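PDB 4H05: aminoglycoside-O-phosphotransferase VIII from Streptomyces rimosus, which probably transfers a phosphate from ATP to the 3'-hydroxyl of aminoglycoside antibiotics, a reaction that confers resistance to them. Local coordinates for residues A[10-24]-A[36-49]. Sequence-based numbering, arbitrary orientation.
Sequences ALRALRGRYPGCEWV and YRLRGGGRELFVKV
Glu22 and Arg39 face each other as an antiparallel hydrogen-bonded pair. Glu22 N gives to Arg39 O at 2.8 Å, and Arg39 N returns a bond to Glu22 O at 2.9 Å. Val24 and Arg37 form the next such pair: Val24 N gives to Arg37 O at 2.7 Å, and Arg37 N to Val24 O at 3.0 Å. The CA-H of Leu38 makes a further CA-H...O contact with Glu22 O.

With chi1 at 58°, Arg39 CG sits between the backbone N and the carbonyl carbon, and the extended chain beyond runs beside Glu22. NE and NH2 of Arg39 both grip Glu22 OE1, each at 3.1 Å, in a salt bridge. NE comes on the anti side of the carboxylate, NH2 from above its plane. Val24 CG2 lies over one face of the Arg39 guanidinium.

Arg37 NH2 forms a salt bridge with Glu44 OE1. A water gives a bond to Arg17 O and tentatively takes one from the poorly ordered Arg43 NH1. Tyr18 OH bonds to Glu80.

On the other face, Leu38 CG sits 3.8 Å from the centroid of the five-membered ring of Trp23, a CH-pi contact. Trp23 turns its edge to the face of Tyr36 in a T-shaped pair, planes at 64°. Leu14 CD1 rests on Val47 and Val49.

Helix 6-17 packs on the antiparallel five-stranded sheet, edged by strand 22-25, of the kinase-like N-terminal lobe.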
ATOM      1  N   ALA A  10      -8.145  -8.627 -21.624  1.00 31.44           N
ATOM      2  CA  ALA A  10      -6.940  -8.058 -21.047  1.00 31.06           C
ATOM      3  C   ALA A  10      -5.975  -9.188 -20.628  1.00 26.32           C
ATOM      4  O   ALA A  10      -4.812  -9.218 -21.009  1.00 31.30           O
ATOM      5  CB  ALA A  10      -7.348  -7.169 -19.850  1.00 32.27           C
ATOM      6  N   LEU A  11      -6.485 -10.178 -19.925  1.00 30.27           N
ATOM      7  CA  LEU A  11      -5.686 -11.344 -19.546  1.00 31.49           C
ATOM      8  C   LEU A  11      -5.145 -12.149 -20.741  1.00 34.52           C
ATOM      9  O   LEU A  11      -3.971 -12.591 -20.735  1.00 38.71           O
ATOM     10  CB  LEU A  11      -6.550 -12.240 -18.656  1.00 29.71           C
ATOM     11  CG  LEU A  11      -6.610 -11.547 -17.273  1.00 30.29           C
ATOM     12  CD1 LEU A  11      -7.685 -12.148 -16.402  1.00 27.77           C
ATOM     13  CD2 LEU A  11      -5.196 -11.710 -16.634  1.00 29.56           C
ATOM     14  N   ARG A  12      -5.979 -12.376 -21.766  1.00 37.49           N
ATOM     15  CA  ARG A  12      -5.482 -13.077 -22.967  1.00 35.99           C
ATOM     16  C   ARG A  12      -4.525 -12.198 -23.757  1.00 32.97           C
ATOM     17  O   ARG A  12      -3.493 -12.712 -24.265  1.00 32.17           O
ATOM     18  CB  ARG A  12      -6.619 -13.569 -23.882  1.00 44.56           C
ATOM     19  CG  ARG A  12      -6.179 -13.915 -25.318  1.00 43.61           C
ATOM     20  CD  ARG A  12      -7.415 -14.034 -26.195  1.00 53.42           C
ATOM     21  NE  ARG A  12      -7.096 -14.302 -27.601  1.00 61.61           N
ATOM     22  CZ  ARG A  12      -6.946 -15.522 -28.158  1.00 74.78           C
ATOM     23  NH1 ARG A  12      -7.052 -16.651 -27.437  1.00 74.63           N
ATOM     24  NH2 ARG A  12      -6.669 -15.627 -29.464  1.00 74.95           N
ATOM     25  N   ALA A  13      -4.786 -10.882 -23.881  1.00 26.82           N
ATOM     26  CA  ALA A  13      -3.735 -10.126 -24.614  1.00 28.52           C
ATOM     27  C   ALA A  13      -2.419 -10.155 -23.772  1.00 28.11           C
ATOM     28  O   ALA A  13      -1.327 -10.343 -24.301  1.00 26.87           O
ATOM     29  CB  ALA A  13      -4.163  -8.706 -24.947  1.00 27.90           C
ATOM     30  N   LEU A  14      -2.538  -9.919 -22.458  1.00 28.35           N
ATOM     31  CA  LEU A  14      -1.357 -10.059 -21.568  1.00 30.70           C
ATOM     32  C   LEU A  14      -0.628 -11.362 -21.790  1.00 27.06           C
ATOM     33  O   LEU A  14       0.564 -11.380 -21.918  1.00 29.93           O
ATOM     34  CB  LEU A  14      -1.720  -9.927 -20.085  1.00 27.69           C
ATOM     35  CG  LEU A  14      -1.980  -8.476 -19.712  1.00 32.70           C
ATOM     36  CD1 LEU A  14      -2.732  -8.361 -18.383  1.00 30.49           C
ATOM     37  CD2 LEU A  14      -0.672  -7.641 -19.742  1.00 30.75           C
ATOM     38  N   ARG A  15      -1.361 -12.473 -21.862  1.00 32.10           N
ATOM     39  CA  ARG A  15      -0.737 -13.780 -21.971  1.00 30.63           C
ATOM     40  C   ARG A  15       0.049 -13.943 -23.285  1.00 31.59           C
ATOM     41  O   ARG A  15       1.160 -14.453 -23.301  1.00 28.38           O
ATOM     42  CB  ARG A  15      -1.834 -14.827 -21.804  1.00 34.13           C
ATOM     43  CG  ARG A  15      -1.348 -16.257 -21.712  1.00 36.84           C
ATOM     44  CD  ARG A  15      -2.508 -17.164 -21.285  1.00 42.06           C
ATOM     45  NE  ARG A  15      -2.221 -17.945 -20.083  1.00 47.34           N
ATOM     46  CZ  ARG A  15      -2.580 -17.590 -18.863  1.00 45.43           C
ATOM     47  NH1 ARG A  15      -3.221 -16.442 -18.613  1.00 58.90           N
ATOM     48  NH2 ARG A  15      -2.277 -18.370 -17.884  1.00 43.87           N
ATOM     49  N   GLY A  16      -0.517 -13.478 -24.387  1.00 30.20           N
ATOM     50  CA  GLY A  16       0.272 -13.397 -25.679  1.00 31.47           C
ATOM     51  C   GLY A  16       1.516 -12.466 -25.681  1.00 31.26           C
ATOM     52  O   GLY A  16       2.472 -12.664 -26.443  1.00 31.23           O
ATOM     53  N   ARG A  17       1.558 -11.459 -24.822  1.00 27.64           N
ATOM     54  CA  ARG A  17       2.700 -10.589 -24.808  1.00 26.51           C
ATOM     55  C   ARG A  17       3.840 -11.159 -23.979  1.00 30.96           C
ATOM     56  O   ARG A  17       4.971 -10.680 -24.065  1.00 31.08           O
ATOM     57  CB  ARG A  17       2.324  -9.232 -24.187  1.00 30.89           C
ATOM     58  CG  ARG A  17       1.455  -8.271 -25.025  1.00 33.71           C
ATOM     59  CD  ARG A  17       1.341  -6.895 -24.320  1.00 33.64           C
ATOM     60  NE  ARG A  17       0.033  -6.475 -24.638  1.00 40.40           N
ATOM     61  CZ  ARG A  17      -0.921  -6.089 -23.821  1.00 44.38           C
ATOM     62  NH1 ARG A  17      -0.725  -5.907 -22.557  1.00 42.54           N
ATOM     63  NH2 ARG A  17      -2.114  -5.823 -24.340  1.00 53.95           N
ATOM     64  N   TYR A  18       3.551 -12.130 -23.125  1.00 31.70           N
ATOM     65  CA  TYR A  18       4.584 -12.776 -22.276  1.00 30.63           C
ATOM     66  C   TYR A  18       4.649 -14.304 -22.567  1.00 32.64           C
ATOM     67  O   TYR A  18       4.423 -15.084 -21.711  1.00 31.61           O
ATOM     68  CB  TYR A  18       4.299 -12.448 -20.777  1.00 27.26           C
ATOM     69  CG  TYR A  18       4.334 -10.968 -20.649  1.00 25.60           C
ATOM     70  CD1 TYR A  18       5.543 -10.315 -20.575  1.00 24.12           C
ATOM     71  CD2 TYR A  18       3.187 -10.215 -20.783  1.00 25.10           C
ATOM     72  CE1 TYR A  18       5.588  -8.947 -20.561  1.00 25.84           C
ATOM     73  CE2 TYR A  18       3.229  -8.837 -20.781  1.00 24.84           C
ATOM     74  CZ  TYR A  18       4.428  -8.215 -20.689  1.00 24.63           C
ATOM     75  OH  TYR A  18       4.517  -6.822 -20.720  1.00 29.76           O
ATOM     76  N   PRO A  19       5.014 -14.703 -23.785  1.00 37.56           N
ATOM     77  CA  PRO A  19       4.946 -16.118 -24.121  1.00 40.35           C
ATOM     78  C   PRO A  19       6.014 -16.840 -23.409  1.00 42.04           C
ATOM     79  O   PRO A  19       7.079 -16.265 -23.137  1.00 41.72           O
ATOM     80  CB  PRO A  19       5.226 -16.146 -25.630  1.00 48.07           C
ATOM     81  CG  PRO A  19       6.090 -14.940 -25.872  1.00 44.87           C
ATOM     82  CD  PRO A  19       5.550 -13.895 -24.903  1.00 43.18           C
ATOM     83  N   GLY A  20       5.727 -18.090 -23.068  1.00 44.91           N
ATOM     84  CA  GLY A  20       6.688 -18.907 -22.351  1.00 44.14           C
ATOM     85  C   GLY A  20       6.758 -18.541 -20.887  1.00 51.51           C
ATOM     86  O   GLY A  20       7.597 -19.084 -20.160  1.00 55.45           O
ATOM     87  N   CYS A  21       5.911 -17.613 -20.434  1.00 41.75           N
ATOM     88  CA  CYS A  21       5.909 -17.262 -19.030  1.00 39.83           C
ATOM     89  C   CYS A  21       4.803 -18.056 -18.350  1.00 37.28           C
ATOM     90  O   CYS A  21       3.664 -18.127 -18.825  1.00 32.02           O
ATOM     91  CB  CYS A  21       5.778 -15.748 -18.796  1.00 42.68           C
ATOM     92  SG  CYS A  21       7.346 -14.867 -19.069  1.00 44.98           S
ATOM     93  N   GLU A  22       5.167 -18.639 -17.220  1.00 31.35           N
ATOM     94  CA  GLU A  22       4.228 -19.312 -16.391  1.00 32.64           C
ATOM     95  C   GLU A  22       3.565 -18.359 -15.392  1.00 28.48           C
ATOM     96  O   GLU A  22       4.206 -17.631 -14.722  1.00 26.06           O
ATOM     97  CB  GLU A  22       4.898 -20.441 -15.644  1.00 33.23           C
ATOM     98  CG  GLU A  22       3.991 -21.096 -14.596  1.00 31.36           C
ATOM     99  CD  GLU A  22       4.654 -22.334 -13.991  1.00 35.89           C
ATOM    100  OE1 GLU A  22       5.648 -22.189 -13.219  1.00 31.33           O
ATOM    101  OE2 GLU A  22       4.150 -23.446 -14.292  1.00 34.06           O
ATOM    102  N   TRP A  23       2.237 -18.451 -15.314  1.00 33.05           N
ATOM    103  CA  TRP A  23       1.415 -17.674 -14.431  1.00 31.45           C
ATOM    104  C   TRP A  23       1.121 -18.269 -13.099  1.00 30.76           C
ATOM    105  O   TRP A  23       0.489 -19.281 -13.007  1.00 29.73           O
ATOM    106  CB  TRP A  23       0.098 -17.403 -15.122  1.00 29.41           C
ATOM    107  CG  TRP A  23       0.206 -16.438 -16.266  1.00 30.25           C
ATOM    108  CD1 TRP A  23       0.934 -16.571 -17.435  1.00 31.33           C
ATOM    109  CD2 TRP A  23      -0.502 -15.141 -16.410  1.00 30.95           C
ATOM    110  NE1 TRP A  23       0.736 -15.497 -18.250  1.00 30.43           N
ATOM    111  CE2 TRP A  23      -0.088 -14.599 -17.692  1.00 29.32           C
ATOM    112  CE3 TRP A  23      -1.408 -14.432 -15.631  1.00 29.31           C
ATOM    113  CZ2 TRP A  23      -0.563 -13.420 -18.167  1.00 30.41           C
ATOM    114  CZ3 TRP A  23      -1.859 -13.205 -16.105  1.00 31.82           C
ATOM    115  CH2 TRP A  23      -1.433 -12.709 -17.350  1.00 31.79           C
ATOM    116  N   VAL A  24       1.450 -17.551 -12.034  1.00 33.23           N
ATOM    117  CA  VAL A  24       1.151 -17.978 -10.692  1.00 32.98           C
ATOM    118  C   VAL A  24       0.159 -17.013 -10.055  1.00 42.23           C
ATOM    119  O   VAL A  24       0.353 -15.784 -10.066  1.00 41.81           O
ATOM    120  CB  VAL A  24       2.392 -17.986  -9.874  1.00 33.35           C
ATOM    121  CG1 VAL A  24       2.121 -18.596  -8.509  1.00 31.30           C
ATOM    122  CG2 VAL A  24       3.468 -18.753 -10.641  1.00 33.30           C
ATOM    123  N   TYR A  36      -0.751 -11.537 -10.206  1.00 28.02           N
ATOM    124  CA  TYR A  36      -0.016 -12.707 -10.643  1.00 29.64           C
ATOM    125  C   TYR A  36       1.484 -12.461 -10.676  1.00 31.10           C
ATOM    126  O   TYR A  36       1.927 -11.320 -10.895  1.00 31.83           O
ATOM    127  CB  TYR A  36      -0.473 -13.141 -12.055  1.00 32.77           C
ATOM    128  CG  TYR A  36      -1.968 -13.259 -12.218  1.00 30.21           C
ATOM    129  CD1 TYR A  36      -2.594 -14.460 -12.052  1.00 31.51           C
ATOM    130  CD2 TYR A  36      -2.727 -12.157 -12.560  1.00 33.50           C
ATOM    131  CE1 TYR A  36      -3.964 -14.583 -12.176  1.00 34.39           C
ATOM    132  CE2 TYR A  36      -4.093 -12.268 -12.722  1.00 41.45           C
ATOM    133  CZ  TYR A  36      -4.705 -13.492 -12.506  1.00 38.67           C
ATOM    134  OH  TYR A  36      -6.048 -13.607 -12.660  1.00 50.70           O
ATOM    135  N   ARG A  37       2.228 -13.537 -10.461  1.00 30.51           N
ATOM    136  CA  ARG A  37       3.647 -13.664 -10.680  1.00 30.45           C
ATOM    137  C   ARG A  37       3.879 -14.491 -11.936  1.00 31.45           C
ATOM    138  O   ARG A  37       3.371 -15.643 -12.047  1.00 30.37           O
ATOM    139  CB  ARG A  37       4.259 -14.355  -9.502  1.00 36.19           C
ATOM    140  CG  ARG A  37       5.766 -14.562  -9.600  1.00 50.08           C
ATOM    141  CD  ARG A  37       6.260 -15.383  -8.394  1.00 60.16           C
ATOM    142  NE  ARG A  37       6.213 -14.551  -7.185  1.00 64.47           N
ATOM    143  CZ  ARG A  37       7.170 -13.685  -6.814  1.00 68.78           C
ATOM    144  NH1 ARG A  37       7.026 -12.978  -5.699  1.00 58.09           N
ATOM    145  NH2 ARG A  37       8.275 -13.516  -7.550  1.00 65.91           N
ATOM    146  N   LEU A  38       4.549 -13.886 -12.916  1.00 28.31           N
ATOM    147  CA  LEU A  38       4.830 -14.538 -14.201  1.00 29.15           C
ATOM    148  C   LEU A  38       6.277 -14.833 -14.212  1.00 30.61           C
ATOM    149  O   LEU A  38       7.079 -13.947 -13.995  1.00 34.87           O
ATOM    150  CB  LEU A  38       4.576 -13.661 -15.403  1.00 26.13           C
ATOM    151  CG  LEU A  38       3.213 -13.651 -16.036  1.00 27.15           C
ATOM    152  CD1 LEU A  38       2.199 -13.316 -14.885  1.00 26.65           C
ATOM    153  CD2 LEU A  38       3.225 -12.673 -17.240  1.00 22.31           C
ATOM    154  N   ARG A  39       6.627 -16.057 -14.554  1.00 30.21           N
ATOM    155  CA  ARG A  39       8.013 -16.472 -14.479  1.00 32.39           C
ATOM    156  C   ARG A  39       8.417 -17.424 -15.572  1.00 31.55           C
ATOM    157  O   ARG A  39       7.658 -18.324 -15.921  1.00 26.46           O
ATOM    158  CB  ARG A  39       8.254 -17.139 -13.151  1.00 34.43           C
ATOM    159  CG  ARG A  39       7.366 -18.326 -12.883  1.00 35.83           C
ATOM    160  CD  ARG A  39       7.660 -18.901 -11.506  1.00 36.22           C
ATOM    161  NE  ARG A  39       6.969 -20.179 -11.336  1.00 38.49           N
ATOM    162  CZ  ARG A  39       6.613 -20.716 -10.170  1.00 38.67           C
ATOM    163  NH1 ARG A  39       6.859 -20.065  -9.021  1.00 36.04           N
ATOM    164  NH2 ARG A  39       6.021 -21.922 -10.145  1.00 33.38           N
ATOM    165  N   GLY A  40       9.634 -17.250 -16.061  1.00 34.38           N
ATOM    166  CA  GLY A  40      10.141 -17.996 -17.218  1.00 37.87           C
ATOM    167  C   GLY A  40      11.527 -17.483 -17.537  1.00 40.32           C
ATOM    168  O   GLY A  40      11.764 -16.261 -17.538  1.00 37.42           O
ATOM    169  N   GLY A  41      12.419 -18.417 -17.862  1.00 39.79           N
ATOM    170  CA  GLY A  41      13.869 -18.236 -17.709  1.00 48.27           C
ATOM    171  C   GLY A  41      14.730 -16.970 -17.772  1.00 43.56           C
ATOM    172  O   GLY A  41      14.834 -16.345 -18.809  1.00 54.07           O
ATOM    173  N   GLY A  42      15.367 -16.542 -16.700  1.00 48.32           N
ATOM    174  CA  GLY A  42      14.879 -16.532 -15.329  1.00 45.14           C
ATOM    175  C   GLY A  42      14.594 -15.054 -15.114  1.00 42.79           C
ATOM    176  O   GLY A  42      15.362 -14.355 -14.476  1.00 47.92           O
ATOM    177  N   ARG A  43      13.540 -14.567 -15.771  1.00 48.33           N
ATOM    178  CA  ARG A  43      12.926 -13.246 -15.488  1.00 50.10           C
ATOM    179  C   ARG A  43      11.602 -13.548 -14.768  1.00 43.70           C
ATOM    180  O   ARG A  43      10.993 -14.646 -14.963  1.00 36.38           O
ATOM    181  CB  ARG A  43      12.682 -12.400 -16.763  1.00 55.79           C
ATOM    182  CG  ARG A  43      11.832 -13.077 -17.849  1.00 68.21           C
ATOM    183  CD  ARG A  43      10.796 -12.180 -18.555  1.00 75.89           C
ATOM    184  NE  ARG A  43       9.886 -12.976 -19.420  1.00 79.86           N
ATOM    185  CZ  ARG A  43       9.301 -12.570 -20.571  1.00 88.81           C
ATOM    186  NH1 ARG A  43       9.489 -11.328 -21.049  1.00 89.85           N
ATOM    187  NH2 ARG A  43       8.510 -13.417 -21.272  1.00 76.97           N
ATOM    188  N   GLU A  44      11.194 -12.619 -13.914  1.00 36.45           N
ATOM    189  CA  GLU A  44       9.944 -12.697 -13.154  1.00 34.85           C
ATOM    190  C   GLU A  44       9.344 -11.365 -13.259  1.00 28.72           C
ATOM    191  O   GLU A  44      10.066 -10.404 -13.193  1.00 25.57           O
ATOM    192  CB  GLU A  44      10.119 -13.052 -11.673  1.00 38.69           C
ATOM    193  CG  GLU A  44      10.575 -14.487 -11.484  1.00 46.32           C
ATOM    194  CD  GLU A  44       9.903 -15.263 -10.340  1.00 56.08           C
ATOM    195  OE1 GLU A  44       9.009 -14.730  -9.626  1.00 60.91           O
ATOM    196  OE2 GLU A  44      10.269 -16.464 -10.175  1.00 66.63           O
ATOM    197  N   LEU A  45       8.033 -11.335 -13.547  1.00 28.04           N
ATOM    198  CA  LEU A  45       7.206 -10.141 -13.556  1.00 27.58           C
ATOM    199  C   LEU A  45       6.087 -10.280 -12.548  1.00 27.99           C
ATOM    200  O   LEU A  45       5.577 -11.378 -12.250  1.00 24.66           O
ATOM    201  CB  LEU A  45       6.577  -9.911 -14.905  1.00 25.32           C
ATOM    202  CG  LEU A  45       7.630  -9.952 -16.026  1.00 27.19           C
ATOM    203  CD1 LEU A  45       6.977 -10.003 -17.369  1.00 24.19           C
ATOM    204  CD2 LEU A  45       8.563  -8.718 -16.009  1.00 26.54           C
ATOM    205  N   PHE A  46       5.665  -9.142 -12.064  1.00 26.92           N
ATOM    206  CA  PHE A  46       4.407  -9.030 -11.373  1.00 26.46           C
ATOM    207  C   PHE A  46       3.352  -8.425 -12.302  1.00 25.22           C
ATOM    208  O   PHE A  46       3.611  -7.396 -12.972  1.00 29.55           O
ATOM    209  CB  PHE A  46       4.577  -8.053 -10.176  1.00 30.29           C
ATOM    210  CG  PHE A  46       5.415  -8.555  -9.029  1.00 36.05           C
ATOM    211  CD1 PHE A  46       5.783  -7.654  -7.993  1.00 39.65           C
ATOM    212  CD2 PHE A  46       5.875  -9.886  -8.932  1.00 36.01           C
ATOM    213  CE1 PHE A  46       6.559  -8.075  -6.912  1.00 33.32           C
ATOM    214  CE2 PHE A  46       6.655 -10.288  -7.841  1.00 40.13           C
ATOM    215  CZ  PHE A  46       6.992  -9.375  -6.831  1.00 36.86           C
ATOM    216  N   VAL A  47       2.137  -8.983 -12.292  1.00 26.47           N
ATOM    217  CA  VAL A  47       1.011  -8.506 -13.155  1.00 25.94           C
ATOM    218  C   VAL A  47      -0.202  -8.302 -12.294  1.00 26.84           C
ATOM    219  O   VAL A  47      -0.554  -9.169 -11.495  1.00 28.83           O
ATOM    220  CB  VAL A  47       0.653  -9.496 -14.243  1.00 25.70           C
ATOM    221  CG1 VAL A  47      -0.638  -9.094 -14.918  1.00 22.28           C
ATOM    222  CG2 VAL A  47       1.825  -9.696 -15.211  1.00 22.78           C
ATOM    223  N   LYS A  48      -0.767  -7.106 -12.379  1.00 30.34           N
ATOM    224  CA  LYS A  48      -1.953  -6.724 -11.635  1.00 32.98           C
ATOM    225  C   LYS A  48      -2.994  -6.372 -12.685  1.00 34.33           C
ATOM    226  O   LYS A  48      -2.710  -5.659 -13.638  1.00 34.41           O
ATOM    227  CB  LYS A  48      -1.701  -5.511 -10.703  1.00 34.13           C
ATOM    228  CG  LYS A  48      -0.877  -5.863  -9.475  1.00 37.20           C
ATOM    229  CD  LYS A  48      -0.485  -4.720  -8.533  1.00 33.79           C
ATOM    230  CE  LYS A  48      -1.610  -3.810  -8.173  1.00 33.83           C
ATOM    231  NZ  LYS A  48      -1.143  -2.709  -7.288  1.00 29.11           N
ATOM    232  N   VAL A  49      -4.189  -6.907 -12.509  1.00 37.47           N
ATOM    233  CA  VAL A  49      -5.321  -6.519 -13.331  1.00 41.78           C
ATOM    234  C   VAL A  49      -6.428  -6.180 -12.342  1.00 42.68           C
ATOM    235  O   VAL A  49      -6.631  -6.886 -11.353  1.00 45.54           O
ATOM    236  CB  VAL A  49      -5.722  -7.688 -14.295  1.00 49.16           C
ATOM    237  CG1 VAL A  49      -6.663  -7.214 -15.403  1.00 51.25           C
ATOM    238  CG2 VAL A  49      -4.480  -8.295 -14.936  1.00 44.68           C
TER
HETATM  239  O   HOH W   1       7.399 -10.305 -23.087  1.00 31.80           O